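Local coordinates for protein superoxide dismutase (Acidilobus saccharovorans, PDB 4FFK) that catalyses the dismutation of superoxide to oxygen and hydrogen peroxide at an iron site, in an assembly of four chains, at residues E38-H43 against L94-M99; G132-N137 against G142-A147; G110-D115 against R211-L216. One frame throughout, in Å; residues are numbered along the deposited sequence.

Interaction 1: residues E38-H43 against L94-M99; sequences ETLRYH and LYWLNM. With FE (Fe (III) ion), chain B.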
ATOM      1  N   GLU A  38      -5.727 -14.694 -27.404  1.00 25.89           N
ATOM      2  CA  GLU A  38      -4.369 -14.533 -26.980  1.00 26.50           C
ATOM      3  C   GLU A  38      -4.354 -13.969 -25.564  1.00 26.68           C
ATOM      4  O   GLU A  38      -3.687 -14.498 -24.695  1.00 26.87           O
ATOM      5  CB  GLU A  38      -3.620 -13.603 -27.887  1.00 27.63           C
ATOM      6  CG  GLU A  38      -2.133 -13.559 -27.571  1.00 27.77           C
ATOM      7  CD  GLU A  38      -1.394 -12.609 -28.389  1.00 26.99           C
ATOM      8  OE1 GLU A  38      -1.941 -12.105 -29.378  1.00 32.96           O
ATOM      9  OE2 GLU A  38      -0.234 -12.326 -28.082  1.00 28.59           O
ATOM     10  N   THR A  39      -5.106 -12.893 -25.360  1.00 26.77           N
ATOM     11  CA  THR A  39      -5.215 -12.361 -23.994  1.00 24.98           C
ATOM     12  C   THR A  39      -5.716 -13.419 -23.038  1.00 25.28           C
ATOM     13  O   THR A  39      -5.163 -13.584 -21.944  1.00 24.44           O
ATOM     14  CB  THR A  39      -6.155 -11.179 -23.925  1.00 23.87           C
ATOM     15  OG1 THR A  39      -5.509 -10.120 -24.615  1.00 22.73           O
ATOM     16  CG2 THR A  39      -6.384 -10.834 -22.363  1.00 23.62           C
ATOM     17  N   LEU A  40      -6.755 -14.162 -23.428  1.00 24.00           N
ATOM     18  CA  LEU A  40      -7.216 -15.215 -22.557  1.00 23.11           C
ATOM     19  C   LEU A  40      -6.146 -16.251 -22.228  1.00 25.52           C
ATOM     20  O   LEU A  40      -6.089 -16.715 -21.063  1.00 25.16           O
ATOM     21  CB  LEU A  40      -8.582 -15.836 -22.967  1.00 24.97           C
ATOM     22  CG  LEU A  40      -9.760 -14.853 -22.912  1.00 27.99           C
ATOM     23  CD1 LEU A  40     -11.063 -15.576 -23.242  1.00 31.86           C
ATOM     24  CD2 LEU A  40      -9.928 -14.215 -21.513  1.00 29.44           C
ATOM     25  N   ARG A  41      -5.330 -16.609 -23.220  1.00 25.49           N
ATOM     26  CA  ARG A  41      -4.247 -17.604 -22.998  1.00 25.72           C
ATOM     27  C   ARG A  41      -3.222 -17.049 -21.992  1.00 26.13           C
ATOM     28  O   ARG A  41      -2.907 -17.691 -20.980  1.00 27.95           O
ATOM     29  CB  ARG A  41      -3.558 -17.927 -24.289  1.00 26.49           C
ATOM     30  CG  ARG A  41      -4.417 -18.903 -25.127  1.00 29.80           C
ATOM     31  CD  ARG A  41      -3.611 -19.491 -26.309  1.00 31.78           C
ATOM     32  NE  ARG A  41      -2.939 -18.486 -27.126  1.00 35.20           N
ATOM     33  CZ  ARG A  41      -3.513 -17.815 -28.139  1.00 33.93           C
ATOM     34  NH1 ARG A  41      -2.820 -16.929 -28.823  1.00 36.36           N
ATOM     35  NH2 ARG A  41      -4.774 -18.003 -28.438  1.00 38.36           N
ATOM     36  N   TYR A  42      -2.747 -15.839 -22.245  1.00 25.25           N
ATOM     37  CA  TYR A  42      -1.769 -15.264 -21.302  1.00 24.60           C
ATOM     38  C   TYR A  42      -2.415 -15.053 -19.951  1.00 24.89           C
ATOM     39  O   TYR A  42      -1.865 -15.418 -18.940  1.00 23.40           O
ATOM     40  CB  TYR A  42      -1.145 -13.957 -21.789  1.00 23.41           C
ATOM     41  CG  TYR A  42      -0.117 -14.220 -22.826  1.00 25.79           C
ATOM     42  CD1 TYR A  42       1.179 -14.521 -22.477  1.00 25.38           C
ATOM     43  CD2 TYR A  42      -0.489 -14.282 -24.198  1.00 28.28           C
ATOM     44  CE1 TYR A  42       2.109 -14.804 -23.410  1.00 27.36           C
ATOM     45  CE2 TYR A  42       0.463 -14.618 -25.168  1.00 29.93           C
ATOM     46  CZ  TYR A  42       1.760 -14.848 -24.756  1.00 29.98           C
ATOM     47  OH  TYR A  42       2.755 -15.130 -25.664  1.00 31.88           O
ATOM     48  N   HIS A  43      -3.590 -14.434 -19.969  1.00 24.28           N
ATOM     49  CA  HIS A  43      -4.214 -13.974 -18.767  1.00 24.53           C
ATOM     50  C   HIS A  43      -4.641 -15.133 -17.899  1.00 25.69           C
ATOM     51  O   HIS A  43      -4.342 -15.161 -16.706  1.00 22.91           O
ATOM     52  CB  HIS A  43      -5.396 -13.100 -19.110  1.00 24.74           C
ATOM     53  CG  HIS A  43      -5.811 -12.225 -17.970  1.00 22.39           C
ATOM     54  ND1 HIS A  43      -6.775 -11.244 -18.102  1.00 19.68           N
ATOM     55  CD2 HIS A  43      -5.417 -12.207 -16.673  1.00 21.53           C
ATOM     56  CE1 HIS A  43      -6.936 -10.630 -16.934  1.00 20.91           C
ATOM     57  NE2 HIS A  43      -6.101 -11.177 -16.063  1.00 19.84           N
ATOM     58  N   LEU A  94     -13.399 -14.988 -10.294  1.00 25.30           N
ATOM     59  CA  LEU A  94     -14.598 -14.148 -10.437  1.00 25.48           C
ATOM     60  C   LEU A  94     -14.645 -13.509 -11.802  1.00 25.56           C
ATOM     61  O   LEU A  94     -15.662 -13.607 -12.549  1.00 27.78           O
ATOM     62  CB  LEU A  94     -14.585 -13.060  -9.367  1.00 25.09           C
ATOM     63  CG  LEU A  94     -15.763 -12.102  -9.328  1.00 24.68           C
ATOM     64  CD1 LEU A  94     -17.057 -12.902  -9.195  1.00 24.24           C
ATOM     65  CD2 LEU A  94     -15.587 -11.166  -8.127  1.00 22.44           C
ATOM     66  N   TYR A  95     -13.571 -12.827 -12.144  1.00 24.08           N
ATOM     67  CA  TYR A  95     -13.481 -12.163 -13.428  1.00 24.53           C
ATOM     68  C   TYR A  95     -13.923 -13.064 -14.599  1.00 25.80           C
ATOM     69  O   TYR A  95     -14.738 -12.638 -15.395  1.00 25.92           O
ATOM     70  CB  TYR A  95     -12.048 -11.774 -13.630  1.00 24.41           C
ATOM     71  CG  TYR A  95     -11.717 -11.068 -14.891  1.00 23.66           C
ATOM     72  CD1 TYR A  95     -10.761 -11.587 -15.747  1.00 23.71           C
ATOM     73  CD2 TYR A  95     -12.251  -9.787 -15.159  1.00 22.11           C
ATOM     74  CE1 TYR A  95     -10.394 -10.931 -16.863  1.00 24.10           C
ATOM     75  CE2 TYR A  95     -11.844  -9.100 -16.263  1.00 22.42           C
ATOM     76  CZ  TYR A  95     -10.958  -9.703 -17.133  1.00 21.40           C
ATOM     77  OH  TYR A  95     -10.563  -9.046 -18.231  1.00 21.73           O
ATOM     78  N   TRP A  96     -13.369 -14.268 -14.702  1.00 24.39           N
ATOM     79  CA  TRP A  96     -13.777 -15.150 -15.836  1.00 25.62           C
ATOM     80  C   TRP A  96     -15.231 -15.491 -15.792  1.00 26.85           C
ATOM     81  O   TRP A  96     -15.871 -15.564 -16.859  1.00 28.14           O
ATOM     82  CB  TRP A  96     -13.002 -16.448 -15.835  1.00 25.94           C
ATOM     83  CG  TRP A  96     -11.550 -16.298 -15.649  1.00 24.24           C
ATOM     84  CD1 TRP A  96     -10.791 -16.907 -14.695  1.00 22.55           C
ATOM     85  CD2 TRP A  96     -10.663 -15.544 -16.454  1.00 22.79           C
ATOM     86  NE1 TRP A  96      -9.486 -16.608 -14.879  1.00 23.88           N
ATOM     87  CE2 TRP A  96      -9.359 -15.743 -15.923  1.00 23.94           C
ATOM     88  CE3 TRP A  96     -10.823 -14.690 -17.546  1.00 20.64           C
ATOM     89  CZ2 TRP A  96      -8.237 -15.123 -16.458  1.00 25.34           C
ATOM     90  CZ3 TRP A  96      -9.694 -14.087 -18.092  1.00 24.45           C
ATOM     91  CH2 TRP A  96      -8.422 -14.309 -17.528  1.00 26.24           C
ATOM     92  N   LEU A  97     -15.733 -15.760 -14.592  1.00 27.88           N
ATOM     93  CA  LEU A  97     -17.128 -16.194 -14.375  1.00 27.82           C
ATOM     94  C   LEU A  97     -18.094 -15.078 -14.726  1.00 29.95           C
ATOM     95  O   LEU A  97     -19.249 -15.310 -15.185  1.00 30.62           O
ATOM     96  CB  LEU A  97     -17.336 -16.663 -12.940  1.00 28.09           C
ATOM     97  CG  LEU A  97     -16.649 -17.994 -12.587  1.00 28.83           C
ATOM     98  CD1 LEU A  97     -16.738 -18.183 -11.064  1.00 29.36           C
ATOM     99  CD2 LEU A  97     -17.320 -19.226 -13.360  1.00 31.61           C
ATOM    100  N   ASN A  98     -17.631 -13.859 -14.561  1.00 27.06           N
ATOM    101  CA  ASN A  98     -18.437 -12.706 -14.797  1.00 28.89           C
ATOM    102  C   ASN A  98     -18.605 -12.366 -16.286  1.00 27.68           C
ATOM    103  O   ASN A  98     -19.272 -11.420 -16.604  1.00 28.27           O
ATOM    104  CB  ASN A  98     -17.761 -11.476 -14.187  1.00 29.14           C
ATOM    105  CG  ASN A  98     -17.851 -11.415 -12.669  1.00 30.20           C
ATOM    106  OD1 ASN A  98     -17.013 -10.753 -12.040  1.00 27.94           O
ATOM    107  ND2 ASN A  98     -18.880 -12.036 -12.072  1.00 29.10           N
ATOM    108  N   MET A  99     -17.899 -13.065 -17.147  1.00 29.32           N
ATOM    109  CA  MET A  99     -17.974 -12.834 -18.562  1.00 29.79           C
ATOM    110  C   MET A  99     -18.630 -14.027 -19.295  1.00 31.78           C
ATOM    111  O   MET A  99     -18.707 -15.171 -18.781  1.00 33.10           O
ATOM    112  CB  MET A  99     -16.616 -12.534 -19.121  1.00 28.89           C
ATOM    113  CG  MET A  99     -16.112 -11.179 -18.571  1.00 27.73           C
ATOM    114  SD  MET A  99     -14.574 -10.726 -19.263  1.00 26.94           S
ATOM    115  CE  MET A  99     -13.427 -12.021 -18.675  1.00 27.69           C
TER
HETATM  116 FE    FE B 301      -5.391 -10.198 -14.336  1.00 22.90          FE
HETATM  117  O   HOH W   1      -8.401 -10.092 -19.853  1.00 21.98           O
HETATM  118  O   HOH W   2      -4.873  -9.095 -12.685  1.00 21.62           O
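An aromatic cluster of His43, Tyr95 and Trp96 joins the two long helices of the alpha-hairpin domain, helix 37-66 and helix 75-97, deep in the protein beside the active-site iron. The backbones stay well apart, so long side chains do the bridging. Trp96 presents the edge of its six-membered ring to the face of the His43 imidazole, an edge-to-face (T-shaped) pair with planes at 75°; Trp96 CH2 stands 3.4 Å from His43 CG. The next carbon of the same indole, Trp96 CZ3, meets Leu40 CD2 at 3.4 Å, so the outer corner of one ring serves both a ligand and an aliphatic neighbour. At its far end the indole is tethered by a hydrogen bond from NE1 to His48.

His43 holds CG anti to its backbone nitrogen (chi1 -161°), which carries the ring off its helix to the metal. There NE2 binds iron(III) at 2.1 Å, almost directly opposite water 2, while His92, Asp178 and His182 complete the site. Tyr95 approaches obliquely, its CE1 3.5 Å from His43 CE1. Water 1 links these two rings and lies near the plane of each: His43 ND1 donates to it over 2.7 Å, and it is hydrogen-bonded to Tyr95 OH, which also pairs with Tyr195. Met99 CE rests over a face of the phenol.

Both imidazole nitrogens are therefore engaged, one by metal and one by a water in a second-shell network, while Trp96 lies against a face; together these should leave the ligand little freedom to turn.

Interaction 2: residues G132-N137 against G142-A147; sequences GDAAKN and GWAILA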
ATOM      1  N   GLY A 132     -17.474   2.130 -14.344  1.00 25.29           N
ATOM      2  CA  GLY A 132     -16.461   2.384 -15.361  1.00 24.25           C
ATOM      3  C   GLY A 132     -15.401   3.340 -14.919  1.00 24.27           C
ATOM      4  O   GLY A 132     -14.191   3.125 -15.147  1.00 23.26           O
ATOM      5  N   ASP A 133     -15.799   4.436 -14.278  1.00 24.01           N
ATOM      6  CA  ASP A 133     -14.822   5.367 -13.814  1.00 22.96           C
ATOM      7  C   ASP A 133     -13.972   4.775 -12.688  1.00 21.58           C
ATOM      8  O   ASP A 133     -12.767   5.051 -12.626  1.00 21.75           O
ATOM      9  CB  ASP A 133     -15.454   6.638 -13.309  1.00 23.00           C
ATOM     10  CG  ASP A 133     -15.974   7.534 -14.434  1.00 28.45           C
ATOM     11  OD1 ASP A 133     -15.727   7.226 -15.625  1.00 26.89           O
ATOM     12  OD2 ASP A 133     -16.588   8.574 -14.085  1.00 28.60           O
ATOM     13  N   ALA A 134     -14.571   3.930 -11.856  1.00 22.41           N
ATOM     14  CA  ALA A 134     -13.833   3.314 -10.726  1.00 21.86           C
ATOM     15  C   ALA A 134     -12.757   2.415 -11.347  1.00 22.04           C
ATOM     16  O   ALA A 134     -11.605   2.423 -10.884  1.00 23.49           O
ATOM     17  CB  ALA A 134     -14.783   2.469  -9.817  1.00 22.03           C
ATOM     18  N   ALA A 135     -13.107   1.711 -12.407  1.00 20.54           N
ATOM     19  CA  ALA A 135     -12.140   0.783 -13.063  1.00 20.56           C
ATOM     20  C   ALA A 135     -11.058   1.594 -13.754  1.00 21.04           C
ATOM     21  O   ALA A 135      -9.865   1.281 -13.701  1.00 20.83           O
ATOM     22  CB  ALA A 135     -12.865  -0.084 -14.040  1.00 19.05           C
ATOM     23  N   LYS A 136     -11.475   2.630 -14.479  1.00 21.84           N
ATOM     24  CA  LYS A 136     -10.537   3.365 -15.295  1.00 22.44           C
ATOM     25  C   LYS A 136      -9.579   4.119 -14.385  1.00 21.27           C
ATOM     26  O   LYS A 136      -8.459   4.409 -14.771  1.00 22.99           O
ATOM     27  CB  LYS A 136     -11.287   4.350 -16.211  1.00 21.96           C
ATOM     28  CG  LYS A 136     -11.985   3.677 -17.360  1.00 23.87           C
ATOM     29  CD  LYS A 136     -13.024   4.674 -17.943  1.00 22.03           C
ATOM     30  CE  LYS A 136     -14.009   3.807 -18.754  1.00 27.26           C
ATOM     31  NZ  LYS A 136     -14.849   4.749 -19.571  1.00 27.76           N
ATOM     32  N   ASN A 137     -10.028   4.434 -13.162  1.00 21.12           N
ATOM     33  CA  ASN A 137      -9.270   5.234 -12.285  1.00 20.77           C
ATOM     34  C   ASN A 137      -8.662   4.462 -11.129  1.00 20.19           C
ATOM     35  O   ASN A 137      -8.282   5.066 -10.122  1.00 21.50           O
ATOM     36  CB  ASN A 137     -10.093   6.416 -11.779  1.00 22.56           C
ATOM     37  CG  ASN A 137     -10.321   7.403 -12.895  1.00 24.58           C
ATOM     38  OD1 ASN A 137      -9.399   8.093 -13.268  1.00 28.61           O
ATOM     39  ND2 ASN A 137     -11.486   7.346 -13.520  1.00 29.41           N
ATOM     40  N   GLY A 142      -5.086  -3.076 -10.684  1.00 19.78           N
ATOM     41  CA  GLY A 142      -6.022  -3.580  -9.682  1.00 18.49           C
ATOM     42  C   GLY A 142      -7.312  -3.932 -10.369  1.00 19.17           C
ATOM     43  O   GLY A 142      -7.308  -4.441 -11.469  1.00 18.79           O
ATOM     44  N   TRP A 143      -8.400  -3.594  -9.694  1.00 19.04           N
ATOM     45  CA  TRP A 143      -9.730  -4.125 -10.049  1.00 18.91           C
ATOM     46  C   TRP A 143     -10.732  -3.070  -9.665  1.00 18.40           C
ATOM     47  O   TRP A 143     -10.531  -2.268  -8.734  1.00 18.06           O
ATOM     48  CB  TRP A 143     -10.089  -5.293  -9.148  1.00 19.24           C
ATOM     49  CG  TRP A 143      -9.108  -6.399  -9.309  1.00 16.12           C
ATOM     50  CD1 TRP A 143      -7.887  -6.473  -8.736  1.00 17.76           C
ATOM     51  CD2 TRP A 143      -9.256  -7.517 -10.158  1.00 20.17           C
ATOM     52  NE1 TRP A 143      -7.240  -7.615  -9.147  1.00 18.97           N
ATOM     53  CE2 TRP A 143      -8.080  -8.298 -10.005  1.00 19.88           C
ATOM     54  CE3 TRP A 143     -10.317  -7.995 -10.993  1.00 18.01           C
ATOM     55  CZ2 TRP A 143      -7.891  -9.489 -10.680  1.00 22.96           C
ATOM     56  CZ3 TRP A 143     -10.103  -9.209 -11.661  1.00 18.29           C
ATOM     57  CH2 TRP A 143      -8.919  -9.927 -11.508  1.00 19.75           C
ATOM     58  N   ALA A 144     -11.862  -3.107 -10.363  1.00 18.24           N
ATOM     59  CA  ALA A 144     -13.067  -2.486  -9.794  1.00 20.52           C
ATOM     60  C   ALA A 144     -14.009  -3.629  -9.525  1.00 19.77           C
ATOM     61  O   ALA A 144     -14.059  -4.621 -10.284  1.00 21.18           O
ATOM     62  CB  ALA A 144     -13.676  -1.458 -10.751  1.00 20.87           C
ATOM     63  N   ILE A 145     -14.749  -3.524  -8.421  1.00 22.12           N
ATOM     64  CA  ILE A 145     -15.584  -4.575  -7.977  1.00 23.15           C
ATOM     65  C   ILE A 145     -16.949  -4.020  -7.570  1.00 23.58           C
ATOM     66  O   ILE A 145     -17.002  -3.011  -6.923  1.00 22.89           O
ATOM     67  CB  ILE A 145     -14.991  -5.286  -6.760  1.00 24.02           C
ATOM     68  CG1 ILE A 145     -13.784  -6.138  -7.153  1.00 23.59           C
ATOM     69  CG2 ILE A 145     -16.061  -6.182  -6.162  1.00 23.43           C
ATOM     70  CD1 ILE A 145     -13.058  -6.688  -5.920  1.00 22.78           C
ATOM     71  N   LEU A 146     -18.017  -4.675  -8.013  1.00 24.80           N
ATOM     72  CA  LEU A 146     -19.352  -4.369  -7.520  1.00 25.04           C
ATOM     73  C   LEU A 146     -19.552  -5.391  -6.430  1.00 23.48           C
ATOM     74  O   LEU A 146     -19.417  -6.565  -6.690  1.00 24.69           O
ATOM     75  CB  LEU A 146     -20.418  -4.596  -8.629  1.00 25.02           C
ATOM     76  CG  LEU A 146     -21.830  -4.295  -8.040  1.00 26.17           C
ATOM     77  CD1 LEU A 146     -22.035  -2.919  -7.415  1.00 24.19           C
ATOM     78  CD2 LEU A 146     -22.801  -4.496  -9.146  1.00 22.28           C
ATOM     79  N   ALA A 147     -19.728  -4.940  -5.196  1.00 24.77           N
ATOM     80  CA  ALA A 147     -19.834  -5.841  -4.083  1.00 26.05           C
ATOM     81  C   ALA A 147     -21.147  -5.653  -3.348  1.00 25.71           C
ATOM     82  O   ALA A 147     -21.775  -4.585  -3.386  1.00 27.18           O
ATOM     83  CB  ALA A 147     -18.687  -5.612  -3.116  1.00 24.91           C
TER
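Ala135, on the last turn of helix 124-136, and Ala144, near the start of strand 142-148, bring their CA atoms to 4.7 Å, a close approach of helix to strand. This is alpha-on-beta packing in the C-terminal domain of the iron/manganese superoxide dismutases: the helix lies against a three-stranded antiparallel sheet, and the chain turns back through only a short loop to enter the central strand.

Alanines make this closeness possible. The methyl of Ala144 points at the helix and fits against the backbone between Ala134 and Ala135, with Ala144 CB 3.6 Å from Ala135 CA and equally near the nitrogen of that residue. Beside it, Ala135 CB lies 3.7 Å from Ala144 CB, whereas Ala134 CB is a looser neighbour at 4.2 Å. One methyl thus meets both main chain and side chains; the side-chain contacts are methyl on methyl, and all three residues are buried. Val177 of the adjacent strand touches both Ala135 and Ala144, Phe131 from the preceding helical turn also reaches Ala144, and Ala134 packs on Ile157 of the other edge strand.

The sheet's opposite side faces a different environment. Trp143 points away from the helix and sets its ring edge-to-face with the iron ligand His92, so adjacent residues of one strand serve the helix layer and the metal-site side.

The helix ends at Lys136; Asn137, the next residue and the first to leave helical backbone angles, folds its side chain back on the final turn. Asp133 O accepts two bonds there, from Asn137 N at 2.9 Å and Asn137 ND2 at 2.8 Å, the two donors arriving from opposite faces of the carbonyl plane.

Interaction 3: residues G110-D115 against R211-L216; sequences GGAIGD and RYQKAL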
ATOM      1  N   GLY A 110     -31.234  -7.591 -15.471  1.00 42.32           N
ATOM      2  CA  GLY A 110     -32.602  -7.674 -14.920  1.00 43.99           C
ATOM      3  C   GLY A 110     -32.507  -8.426 -13.614  1.00 44.50           C
ATOM      4  O   GLY A 110     -31.405  -8.541 -13.066  1.00 44.86           O
ATOM      5  N   GLY A 111     -33.642  -8.940 -13.104  1.00 44.61           N
ATOM      6  CA  GLY A 111     -33.654  -9.704 -11.846  1.00 43.25           C
ATOM      7  C   GLY A 111     -33.322  -8.830 -10.634  1.00 42.39           C
ATOM      8  O   GLY A 111     -33.390  -7.582 -10.707  1.00 42.87           O
ATOM      9  N   ALA A 112     -32.962  -9.475  -9.522  1.00 40.97           N
ATOM     10  CA  ALA A 112     -32.751  -8.753  -8.274  1.00 40.15           C
ATOM     11  C   ALA A 112     -31.553  -7.783  -8.451  1.00 39.43           C
ATOM     12  O   ALA A 112     -31.593  -6.622  -7.994  1.00 40.00           O
ATOM     13  CB  ALA A 112     -32.534  -9.722  -7.123  1.00 39.81           C
ATOM     14  N   ILE A 113     -30.535  -8.250  -9.183  1.00 39.19           N
ATOM     15  CA  ILE A 113     -29.306  -7.443  -9.368  1.00 37.87           C
ATOM     16  C   ILE A 113     -29.581  -6.140 -10.107  1.00 37.48           C
ATOM     17  O   ILE A 113     -29.175  -5.097  -9.656  1.00 36.72           O
ATOM     18  CB  ILE A 113     -28.087  -8.259  -9.973  1.00 38.22           C
ATOM     19  CG1 ILE A 113     -26.778  -7.467  -9.797  1.00 36.70           C
ATOM     20  CG2 ILE A 113     -28.255  -8.612 -11.427  1.00 35.57           C
ATOM     21  CD1 ILE A 113     -26.437  -7.203  -8.422  1.00 39.58           C
ATOM     22  N   GLY A 114     -30.342  -6.209 -11.205  1.00 37.09           N
ATOM     23  CA  GLY A 114     -30.719  -5.042 -11.932  1.00 36.38           C
ATOM     24  C   GLY A 114     -31.465  -4.076 -11.052  1.00 35.65           C
ATOM     25  O   GLY A 114     -31.225  -2.882 -11.096  1.00 36.17           O
ATOM     26  N   ASP A 115     -32.403  -4.597 -10.262  1.00 36.63           N
ATOM     27  CA  ASP A 115     -33.160  -3.758  -9.332  1.00 36.60           C
ATOM     28  C   ASP A 115     -32.267  -3.182  -8.233  1.00 35.56           C
ATOM     29  O   ASP A 115     -32.381  -2.007  -7.829  1.00 35.77           O
ATOM     30  CB  ASP A 115     -34.265  -4.599  -8.698  1.00 37.59           C
ATOM     31  CG  ASP A 115     -35.405  -4.900  -9.676  1.00 38.70           C
ATOM     32  OD1 ASP A 115     -35.622  -4.096 -10.609  1.00 40.22           O
ATOM     33  OD2 ASP A 115     -36.054  -5.932  -9.480  1.00 43.74           O
ATOM     34  N   ARG A 211     -24.641 -14.911  -8.077  1.00 34.68           N
ATOM     35  CA  ARG A 211     -23.739 -14.614  -6.960  1.00 33.05           C
ATOM     36  C   ARG A 211     -24.433 -13.700  -5.968  1.00 32.99           C
ATOM     37  O   ARG A 211     -24.333 -13.879  -4.773  1.00 32.05           O
ATOM     38  CB  ARG A 211     -22.452 -13.970  -7.462  1.00 32.04           C
ATOM     39  CG  ARG A 211     -21.369 -13.859  -6.360  1.00 30.80           C
ATOM     40  CD  ARG A 211     -19.923 -13.788  -6.935  1.00 28.46           C
ATOM     41  NE  ARG A 211     -19.578 -14.934  -7.793  1.00 27.19           N
ATOM     42  CZ  ARG A 211     -19.733 -14.932  -9.129  1.00 28.77           C
ATOM     43  NH1 ARG A 211     -20.223 -13.854  -9.748  1.00 27.45           N
ATOM     44  NH2 ARG A 211     -19.411 -15.993  -9.831  1.00 28.63           N
ATOM     45  N   TYR A 212     -25.159 -12.729  -6.477  1.00 34.08           N
ATOM     46  CA  TYR A 212     -25.848 -11.801  -5.649  1.00 35.43           C
ATOM     47  C   TYR A 212     -26.933 -12.512  -4.841  1.00 35.96           C
ATOM     48  O   TYR A 212     -27.116 -12.205  -3.672  1.00 35.78           O
ATOM     49  CB  TYR A 212     -26.425 -10.714  -6.514  1.00 34.98           C
ATOM     50  CG  TYR A 212     -27.315  -9.752  -5.823  1.00 37.12           C
ATOM     51  CD1 TYR A 212     -28.606  -9.542  -6.276  1.00 39.29           C
ATOM     52  CD2 TYR A 212     -26.882  -9.026  -4.723  1.00 36.95           C
ATOM     53  CE1 TYR A 212     -29.432  -8.631  -5.648  1.00 39.35           C
ATOM     54  CE2 TYR A 212     -27.674  -8.134  -4.105  1.00 36.81           C
ATOM     55  CZ  TYR A 212     -28.964  -7.941  -4.567  1.00 35.57           C
ATOM     56  OH  TYR A 212     -29.740  -7.043  -3.937  1.00 37.45           O
ATOM     57  N   GLN A 213     -27.619 -13.479  -5.469  1.00 37.83           N
ATOM     58  CA  GLN A 213     -28.603 -14.280  -4.724  1.00 38.90           C
ATOM     59  C   GLN A 213     -27.941 -15.000  -3.558  1.00 38.84           C
ATOM     60  O   GLN A 213     -28.456 -14.911  -2.442  1.00 38.66           O
ATOM     61  CB  GLN A 213     -29.372 -15.264  -5.627  1.00 39.83           C
ATOM     62  CG  GLN A 213     -30.319 -14.559  -6.590  1.00 42.33           C
ATOM     63  CD  GLN A 213     -31.462 -13.840  -5.892  1.00 45.15           C
ATOM     64  OE1 GLN A 213     -31.803 -14.141  -4.755  1.00 47.79           O
ATOM     65  NE2 GLN A 213     -32.053 -12.871  -6.574  1.00 49.17           N
ATOM     66  N   LYS A 214     -26.833 -15.695  -3.834  1.00 38.20           N
ATOM     67  CA  LYS A 214     -25.997 -16.334  -2.802  1.00 38.62           C
ATOM     68  C   LYS A 214     -25.578 -15.347  -1.723  1.00 37.58           C
ATOM     69  O   LYS A 214     -25.658 -15.662  -0.534  1.00 36.89           O
ATOM     70  CB  LYS A 214     -24.739 -16.963  -3.387  1.00 39.00           C
ATOM     71  CG  LYS A 214     -24.842 -18.394  -3.830  1.00 41.83           C
ATOM     72  CD  LYS A 214     -24.854 -18.476  -5.338  1.00 47.77           C
ATOM     73  CE  LYS A 214     -23.563 -19.026  -5.902  1.00 49.47           C
ATOM     74  NZ  LYS A 214     -23.551 -20.494  -5.763  1.00 53.16           N
ATOM     75  N   ALA A 215     -25.121 -14.163  -2.131  1.00 37.27           N
ATOM     76  CA  ALA A 215     -24.713 -13.117  -1.172  1.00 38.10           C
ATOM     77  C   ALA A 215     -25.852 -12.702  -0.253  1.00 39.05           C
ATOM     78  O   ALA A 215     -25.671 -12.569   0.961  1.00 36.88           O
ATOM     79  CB  ALA A 215     -24.151 -11.892  -1.886  1.00 37.74           C
ATOM     80  N   LEU A 216     -27.024 -12.492  -0.852  1.00 40.68           N
ATOM     81  CA  LEU A 216     -28.227 -12.103  -0.125  1.00 42.81           C
ATOM     82  C   LEU A 216     -28.610 -13.105   0.966  1.00 44.07           C
ATOM     83  O   LEU A 216     -29.183 -12.721   1.998  1.00 44.91           O
ATOM     84  CB  LEU A 216     -29.400 -11.953  -1.095  1.00 42.21           C
ATOM     85  CG  LEU A 216     -29.450 -10.662  -1.895  1.00 43.54           C
ATOM     86  CD1 LEU A 216     -30.544 -10.794  -2.946  1.00 43.30           C
ATOM     87  CD2 LEU A 216     -29.679  -9.448  -0.977  1.00 42.27           C
TER
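Gln213 NE2 and, more weakly, the amide of Ala112 both donate to Glu209 OE2, while Ile113 N bonds the other carboxylate oxygen; a side chain of helix 205-216 thus grips the first turn of helix 111-121. This is a near-perpendicular helix-helix contact in the C-terminal domain, the axes of the short segments 111-115 and 211-216 running at 82° to each other and approaching to 9.7 Å.

Apolar packing fills the crossing. Tyr212 extends toward the other helix with CG anti to its backbone nitrogen (chi1 173°), and Ile113 lays a methyl over one face of its ring, a CH-pi contact with CD1 4.0 Å from the ring centroid. Ala112 takes the edge instead, CB lying 3.6 Å from Tyr212 CE1. The bent side chain of Gln213 brings its amide alongside the same methyl as it reaches Glu209. Leu155 and Leu174, from the two outer strands of the sheet, touch both Ile113 and Tyr212, tying the crossing to the sheet.

With a serine in place of Tyr212, the methyl of Ile113 would probably lose its ring platform and a gap would open between the helices. The ring is in fact sandwiched: on its opposite face Leu216 CD1 sits 3.6 Å above the plane.

Overall arrangement
Interaction 1 belongs to the alpha-hairpin domain and interaction 2 to the C-terminal domain; the helix pair of interaction 3 packs on strands of the same sheet as interaction 2. Along the chain interaction 1 closes first; interaction 3 then opens, and interaction 2 is nested within its loop. Their centres lie about 16 Å (1 and 2), 19 Å (2 and 3) and 22 Å (1 and 3) apart. Interactions 1 and 2 meet where Tyr95 packs on Trp143; interactions 1 and 3 meet where Arg211 packs on Leu94, Leu97 and Asn98. The metal site lies between the two domains, with His43 and His92 from the alpha-hairpin domain and Asp178 and His182 from the C-terminal domain. All three regions also touch the third subunit.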